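PDB 5Y7Q: fanconi-associated nuclease 1 homolog from Pseudomonas aeruginosa, which is a bacterial member of the FAN1 nuclease family, combining an HTH domain, a SAP domain and a VRR-NUC domain in one largely helical chain. Local coordinates for residues W208-L213 with G217-E222; L51-E56 with L198-N203. All coordinates share one frame; numbering follows the deposited sequence.

Interaction 2 comes first along the chain: it joins helix 42-57, in the HTH domain, to the end of helix 190-201. Interaction 1 follows on the next helix, 209-215, and the loop after it. The centres lie about 17 Å apart, yet the two contacts touch, with Phe-211 packing against Tyr-200 and Glu-210 against Phe-201. Helix 42-57 ties them together, because it carries Trp-53 and Ile-54 of interaction 2 and also receives Phe-211 and Val-212 of segment 208-213. Interaction 1 meets nucleotides of chains B and D directly, whereas the nearest atom of interaction 2 is about 6 Å from the nucleic acid. The pair thus links a nucleotide-touching turn to the helical body behind it.

Interaction 1 of 2, residues W208-L213 with G217-E222; sequences WSEFVL and GIYRYE. With nucleotides of chain D; nucleotides of chain B.
Leu-213 lies alongside Tyr-219, with its CB over one face of the phenol ring in a CH-pi contact, 4.0 Å from the ring centroid. Its CD2 follows the ring to CE2 of Tyr-219, 3.6 Å away. O4 of DT12 of chain D lies over the opposite face, so the ring has an aliphatic side chain on one face and a base carbonyl oxygen on the other. CD1 of Leu-213 reaches C6 of DG10 of chain B at 3.7 Å. Ile-218 brings CD1 to the bases of DG10 of chain B and DC13 of chain D, and CG2 to the sugar of DC13 of chain D; it fits by shape, through van der Waals contact.

The backbone sets these positions. Tyr-219 N donates to Leu-213 O (3.0 Å, almost straight at 176°), and Ile-218 N adds a weak bond to the same oxygen. Gly-217 is the first residue past the helix and has a positive phi, which glycine adopts readily. With CG of Tyr-219 anti to its carbonyl carbon (chi1 -68°), the ring lies alongside Leu-213, one face turned to its CB.

Behind this turn, Phe-211 and Val-212 rest on helix 42-57, Trp-208 packs on helices 78-89 and 190-201, and Arg-220 bonds through its backbone to Gln-482.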
# COMPACT_ATOMS: atom_id res chain seq x y z
N TRP A 208 15.78 -4.68 -1.87
CA TRP A 208 17.11 -4.09 -2.03
C TRP A 208 17.26 -3.40 -3.38
O TRP A 208 18.14 -2.54 -3.53
CB TRP A 208 18.19 -5.16 -1.88
CG TRP A 208 17.93 -6.19 -0.81
CD1 TRP A 208 17.28 -7.38 -0.97
CD2 TRP A 208 18.35 -6.14 0.55
NE1 TRP A 208 17.25 -8.07 0.23
CE2 TRP A 208 17.91 -7.33 1.17
CE3 TRP A 208 19.04 -5.20 1.32
CZ2 TRP A 208 18.13 -7.60 2.52
CZ3 TRP A 208 19.26 -5.46 2.65
CH2 TRP A 208 18.81 -6.65 3.24
N SER A 209 16.42 -3.73 -4.37
CA SER A 209 16.52 -3.05 -5.66
C SER A 209 16.15 -1.57 -5.57
O SER A 209 16.45 -0.80 -6.50
CB SER A 209 15.66 -3.78 -6.70
OG SER A 209 14.56 -4.43 -6.09
N GLU A 210 15.56 -1.15 -4.44
CA GLU A 210 15.46 0.27 -4.14
C GLU A 210 16.78 0.99 -4.38
O GLU A 210 16.79 2.12 -4.89
CB GLU A 210 15.02 0.43 -2.69
CG GLU A 210 14.04 1.54 -2.46
CD GLU A 210 12.60 1.19 -2.84
OE1 GLU A 210 11.79 2.13 -2.93
OE2 GLU A 210 12.27 -0.00 -3.02
N PHE A 211 17.91 0.36 -4.05
CA PHE A 211 19.20 1.01 -4.25
C PHE A 211 19.53 1.19 -5.72
O PHE A 211 20.05 2.24 -6.12
CB PHE A 211 20.30 0.22 -3.56
CG PHE A 211 20.34 0.43 -2.08
CD1 PHE A 211 21.18 1.39 -1.53
CD2 PHE A 211 19.51 -0.32 -1.25
CE1 PHE A 211 21.20 1.60 -0.18
CE2 PHE A 211 19.53 -0.11 0.11
CZ PHE A 211 20.38 0.86 0.65
N VAL A 212 19.24 0.19 -6.54
CA VAL A 212 19.61 0.31 -7.95
C VAL A 212 18.60 1.18 -8.69
O VAL A 212 18.98 1.99 -9.54
CB VAL A 212 19.79 -1.08 -8.59
CG1 VAL A 212 18.49 -1.83 -8.64
CG2 VAL A 212 20.40 -0.93 -9.99
N LEU A 213 17.32 1.08 -8.35
CA LEU A 213 16.32 1.90 -9.03
C LEU A 213 16.48 3.39 -8.71
O LEU A 213 16.25 4.25 -9.58
CB LEU A 213 14.92 1.39 -8.68
CG LEU A 213 14.31 0.26 -9.51
CD1 LEU A 213 15.33 -0.53 -10.35
CD2 LEU A 213 13.55 -0.68 -8.62
N GLY A 217 17.91 6.33 -11.49
CA GLY A 217 16.99 7.41 -11.76
C GLY A 217 15.60 6.96 -12.15
O GLY A 217 14.84 7.77 -12.69
N ILE A 218 15.26 5.70 -11.92
CA ILE A 218 13.90 5.24 -12.16
C ILE A 218 13.00 5.62 -10.99
O ILE A 218 11.83 5.96 -11.18
CB ILE A 218 13.91 3.73 -12.42
CG1 ILE A 218 14.61 3.45 -13.75
CG2 ILE A 218 12.51 3.20 -12.46
CD1 ILE A 218 15.47 2.22 -13.75
N TYR A 219 13.53 5.57 -9.78
CA TYR A 219 12.88 6.05 -8.58
C TYR A 219 13.69 7.23 -8.09
O TYR A 219 14.90 7.11 -7.92
CB TYR A 219 12.86 4.98 -7.49
CG TYR A 219 12.01 3.76 -7.75
CD1 TYR A 219 11.16 3.69 -8.85
CD2 TYR A 219 12.04 2.67 -6.87
CE1 TYR A 219 10.37 2.57 -9.06
CE2 TYR A 219 11.26 1.56 -7.07
CZ TYR A 219 10.42 1.50 -8.17
OH TYR A 219 9.64 0.39 -8.37
N ARG A 220 13.05 8.38 -7.88
CA ARG A 220 13.77 9.55 -7.38
C ARG A 220 13.10 10.01 -6.10
O ARG A 220 11.95 10.46 -6.14
CB ARG A 220 13.83 10.67 -8.42
CG ARG A 220 14.49 10.28 -9.73
CD ARG A 220 14.86 11.48 -10.59
NE ARG A 220 15.32 12.61 -9.79
CZ ARG A 220 14.62 13.74 -9.67
NH1 ARG A 220 13.47 13.86 -10.31
NH2 ARG A 220 15.08 14.75 -8.92
N TYR A 221 13.82 9.92 -4.99
CA TYR A 221 13.29 10.23 -3.68
C TYR A 221 13.87 11.54 -3.19
O TYR A 221 15.01 11.88 -3.51
CB TYR A 221 13.64 9.14 -2.67
CG TYR A 221 12.99 7.79 -2.95
CD1 TYR A 221 13.67 6.80 -3.68
CD2 TYR A 221 11.71 7.50 -2.47
CE1 TYR A 221 13.08 5.57 -3.93
CE2 TYR A 221 11.13 6.29 -2.72
CZ TYR A 221 11.82 5.33 -3.44
OH TYR A 221 11.22 4.12 -3.67
N GLU A 222 13.07 12.28 -2.41
CA GLU A 222 13.54 13.54 -1.84
C GLU A 222 14.56 13.26 -0.75
O GLU A 222 14.41 12.32 0.03
CB GLU A 222 12.38 14.36 -1.29
CG GLU A 222 12.79 15.58 -0.44
CD GLU A 222 13.36 16.76 -1.24
OE1 GLU A 222 14.45 16.66 -1.85
OE2 GLU A 222 12.71 17.83 -1.24
P DT D 12 5.56 -3.23 -6.54
OP1 DT D 12 4.99 -4.60 -6.64
OP2 DT D 12 7.03 -3.06 -6.43
O5' DT D 12 5.04 -2.34 -7.78
C5' DT D 12 5.70 -1.10 -8.14
C4' DT D 12 4.87 -0.28 -9.14
O4' DT D 12 4.22 0.84 -8.46
C3' DT D 12 5.66 0.36 -10.29
O3' DT D 12 5.61 -0.47 -11.43
C2' DT D 12 4.90 1.66 -10.50
C1' DT D 12 4.62 2.05 -9.07
N1 DT D 12 5.83 2.53 -8.34
C2 DT D 12 6.68 3.46 -8.91
O2 DT D 12 6.51 3.96 -10.01
N3 DT D 12 7.75 3.81 -8.13
C4 DT D 12 8.06 3.33 -6.88
O4 DT D 12 9.05 3.70 -6.26
C5 DT D 12 7.15 2.36 -6.35
C6 DT D 12 6.09 2.01 -7.08
P DG B 10 23.13 -7.25 -13.59
OP1 DG B 10 24.31 -7.64 -14.39
OP2 DG B 10 22.99 -7.58 -12.16
O5' DG B 10 23.01 -5.68 -13.81
C5' DG B 10 23.00 -5.18 -15.14
C4' DG B 10 22.37 -3.82 -15.18
O4' DG B 10 20.97 -3.96 -14.91
C3' DG B 10 22.93 -2.87 -14.13
O3' DG B 10 23.49 -1.73 -14.75
C2' DG B 10 21.73 -2.48 -13.26
C1' DG B 10 20.54 -2.90 -14.10
N9 DG B 10 19.44 -3.36 -13.28
C8 DG B 10 19.51 -4.18 -12.19
N7 DG B 10 18.36 -4.42 -11.64
C5 DG B 10 17.46 -3.69 -12.41
C6 DG B 10 16.06 -3.55 -12.30
O6 DG B 10 15.30 -4.06 -11.45
N1 DG B 10 15.54 -2.71 -13.29
C2 DG B 10 16.30 -2.08 -14.27
N2 DG B 10 15.65 -1.31 -15.15
N3 DG B 10 17.61 -2.21 -14.39
C4 DG B 10 18.12 -3.02 -13.43
P DC D 13 6.09 0.07 -12.87
OP1 DC D 13 5.00 0.90 -13.44
OP2 DC D 13 6.49 -1.15 -13.60
O5' DC D 13 7.38 1.00 -12.56
C5' DC D 13 7.61 2.25 -13.30
C4' DC D 13 8.70 2.12 -14.37
O4' DC D 13 9.91 1.71 -13.73
C3' DC D 13 8.42 1.09 -15.46
O3' DC D 13 8.04 1.71 -16.67
C2' DC D 13 9.73 0.32 -15.66
C1' DC D 13 10.62 0.77 -14.53
N1 DC D 13 11.07 -0.32 -13.64
C2 DC D 13 12.32 -0.91 -13.86
O2 DC D 13 13.01 -0.52 -14.81
N3 DC D 13 12.73 -1.90 -13.02
C4 DC D 13 11.95 -2.28 -12.01
N4 DC D 13 12.39 -3.24 -11.21
C5 DC D 13 10.68 -1.69 -11.78
C6 DC D 13 10.29 -0.72 -12.60

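Interaction 2 of 2, residues L51-E56 with L198-N203; sequences LAWIGE and LMYFGN
Trp-53 offers one face of its indole to the edge of Tyr-200, an edge-to-face (T-shaped) pair in which the five-membered ring does the overlapping. The centroids of that ring and of the Tyr-200 phenol are 4.5 Å apart, with the planes inclined at 67°. Tyr-200 leads with its CD1-CE1 side: CE1 stands above the indole, displaced toward the rim, 3.5 Å from CG of Trp-53. Both rings leave their backbones with CG anti to N (chi1 -175° for Trp-53 and 177° for Tyr-200), which carries each ring out from its helix until they meet. The next residue, Ile-54, points toward the other helix and sets CD1 4.4 Å from CB of Tyr-200, a looser apolar contact at the root of the tyrosine side chain.

Tyr-200 is also held from its own side, since its CD2 lies over the centre of the Phe-201 ring, while Pro-434 and Phe-435 touch it from a loop. Helix 190-201 stops here: Gly-202 takes a positive phi, favourable for glycine, and its N still bonds to Leu-198 O at 2.9 Å.

No hydrogen bond crosses between the segments. Cohesion therefore rests on dispersion and on aromatic hydrogens facing the indole pi cloud, whose electron density also serves a cation-pi contact with Arg-57.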
# COMPACT_ATOMS: atom_id res chain seq x y z
N LEU A 51 24.56 -3.41 5.75
CA LEU A 51 25.11 -4.04 6.96
C LEU A 51 25.78 -3.00 7.85
O LEU A 51 25.54 -2.96 9.06
CB LEU A 51 26.08 -5.15 6.59
CG LEU A 51 25.47 -6.34 5.86
CD1 LEU A 51 26.52 -7.39 5.70
CD2 LEU A 51 24.22 -6.91 6.54
N ALA A 52 26.61 -2.14 7.25
CA ALA A 52 27.26 -1.09 8.03
C ALA A 52 26.24 -0.19 8.71
O ALA A 52 26.31 0.04 9.93
CB ALA A 52 28.17 -0.25 7.13
N TRP A 53 25.28 0.33 7.92
CA TRP A 53 24.22 1.18 8.44
C TRP A 53 23.54 0.56 9.66
O TRP A 53 23.35 1.23 10.68
CB TRP A 53 23.23 1.42 7.30
CG TRP A 53 22.11 2.34 7.53
CD1 TRP A 53 20.91 2.05 8.10
CD2 TRP A 53 22.04 3.71 7.13
NE1 TRP A 53 20.09 3.16 8.09
CE2 TRP A 53 20.77 4.19 7.51
CE3 TRP A 53 22.94 4.58 6.51
CZ2 TRP A 53 20.37 5.50 7.27
CZ3 TRP A 53 22.55 5.88 6.27
CH2 TRP A 53 21.27 6.33 6.65
N ILE A 54 23.20 -0.73 9.57
CA ILE A 54 22.56 -1.41 10.70
C ILE A 54 23.53 -1.56 11.86
O ILE A 54 23.12 -1.53 13.03
CB ILE A 54 22.02 -2.78 10.26
CG1 ILE A 54 20.77 -2.58 9.39
CG2 ILE A 54 21.70 -3.66 11.45
CD1 ILE A 54 20.42 -3.81 8.60
N GLY A 55 24.82 -1.71 11.57
CA GLY A 55 25.81 -1.75 12.62
C GLY A 55 25.86 -0.47 13.43
O GLY A 55 25.97 -0.51 14.66
N GLU A 56 25.80 0.69 12.77
CA GLU A 56 25.90 1.94 13.53
C GLU A 56 24.57 2.34 14.17
O GLU A 56 24.55 2.77 15.33
CB GLU A 56 26.45 3.07 12.65
CG GLU A 56 25.67 3.32 11.37
CD GLU A 56 26.27 4.44 10.52
OE1 GLU A 56 27.38 4.91 10.86
OE2 GLU A 56 25.62 4.83 9.51
N LEU A 198 13.89 -5.42 7.15
CA LEU A 198 12.84 -4.71 7.84
C LEU A 198 13.44 -3.73 8.84
O LEU A 198 12.91 -2.63 9.04
CB LEU A 198 11.88 -5.70 8.50
CG LEU A 198 11.24 -5.19 9.79
CD1 LEU A 198 10.00 -4.36 9.48
CD2 LEU A 198 10.94 -6.29 10.80
N MET A 199 14.57 -4.06 9.45
CA MET A 199 15.20 -3.06 10.33
C MET A 199 15.64 -1.82 9.55
O MET A 199 15.48 -0.69 10.02
CB MET A 199 16.37 -3.68 11.09
CG MET A 199 16.02 -4.10 12.49
SD MET A 199 17.42 -4.88 13.29
CE MET A 199 17.57 -6.30 12.21
N TYR A 200 16.21 -2.00 8.35
CA TYR A 200 16.66 -0.84 7.60
C TYR A 200 15.49 -0.02 7.05
O TYR A 200 15.51 1.21 7.13
CB TYR A 200 17.59 -1.28 6.47
CG TYR A 200 18.09 -0.16 5.56
CD1 TYR A 200 19.22 0.57 5.89
CD2 TYR A 200 17.46 0.13 4.34
CE1 TYR A 200 19.70 1.57 5.07
CE2 TYR A 200 17.94 1.14 3.51
CZ TYR A 200 19.07 1.86 3.88
OH TYR A 200 19.58 2.86 3.08
N PHE A 201 14.47 -0.68 6.50
CA PHE A 201 13.40 0.03 5.80
C PHE A 201 12.24 0.46 6.68
O PHE A 201 11.46 1.32 6.26
CB PHE A 201 12.83 -0.82 4.67
CG PHE A 201 13.68 -0.84 3.43
CD1 PHE A 201 13.97 0.33 2.76
CD2 PHE A 201 14.18 -2.02 2.93
CE1 PHE A 201 14.76 0.32 1.61
CE2 PHE A 201 14.95 -2.04 1.77
CZ PHE A 201 15.25 -0.88 1.12
N GLY A 202 12.11 -0.10 7.88
CA GLY A 202 10.89 0.10 8.65
C GLY A 202 9.66 -0.64 8.14
O GLY A 202 8.56 -0.34 8.61
N ASN A 203 9.82 -1.61 7.25
CA ASN A 203 8.72 -2.35 6.64
C ASN A 203 9.32 -3.47 5.78
O ASN A 203 10.49 -3.42 5.41
CB ASN A 203 7.83 -1.45 5.77
CG ASN A 203 8.59 -0.86 4.57
OD1 ASN A 203 8.75 -1.51 3.54
ND2 ASN A 203 9.08 0.35 4.72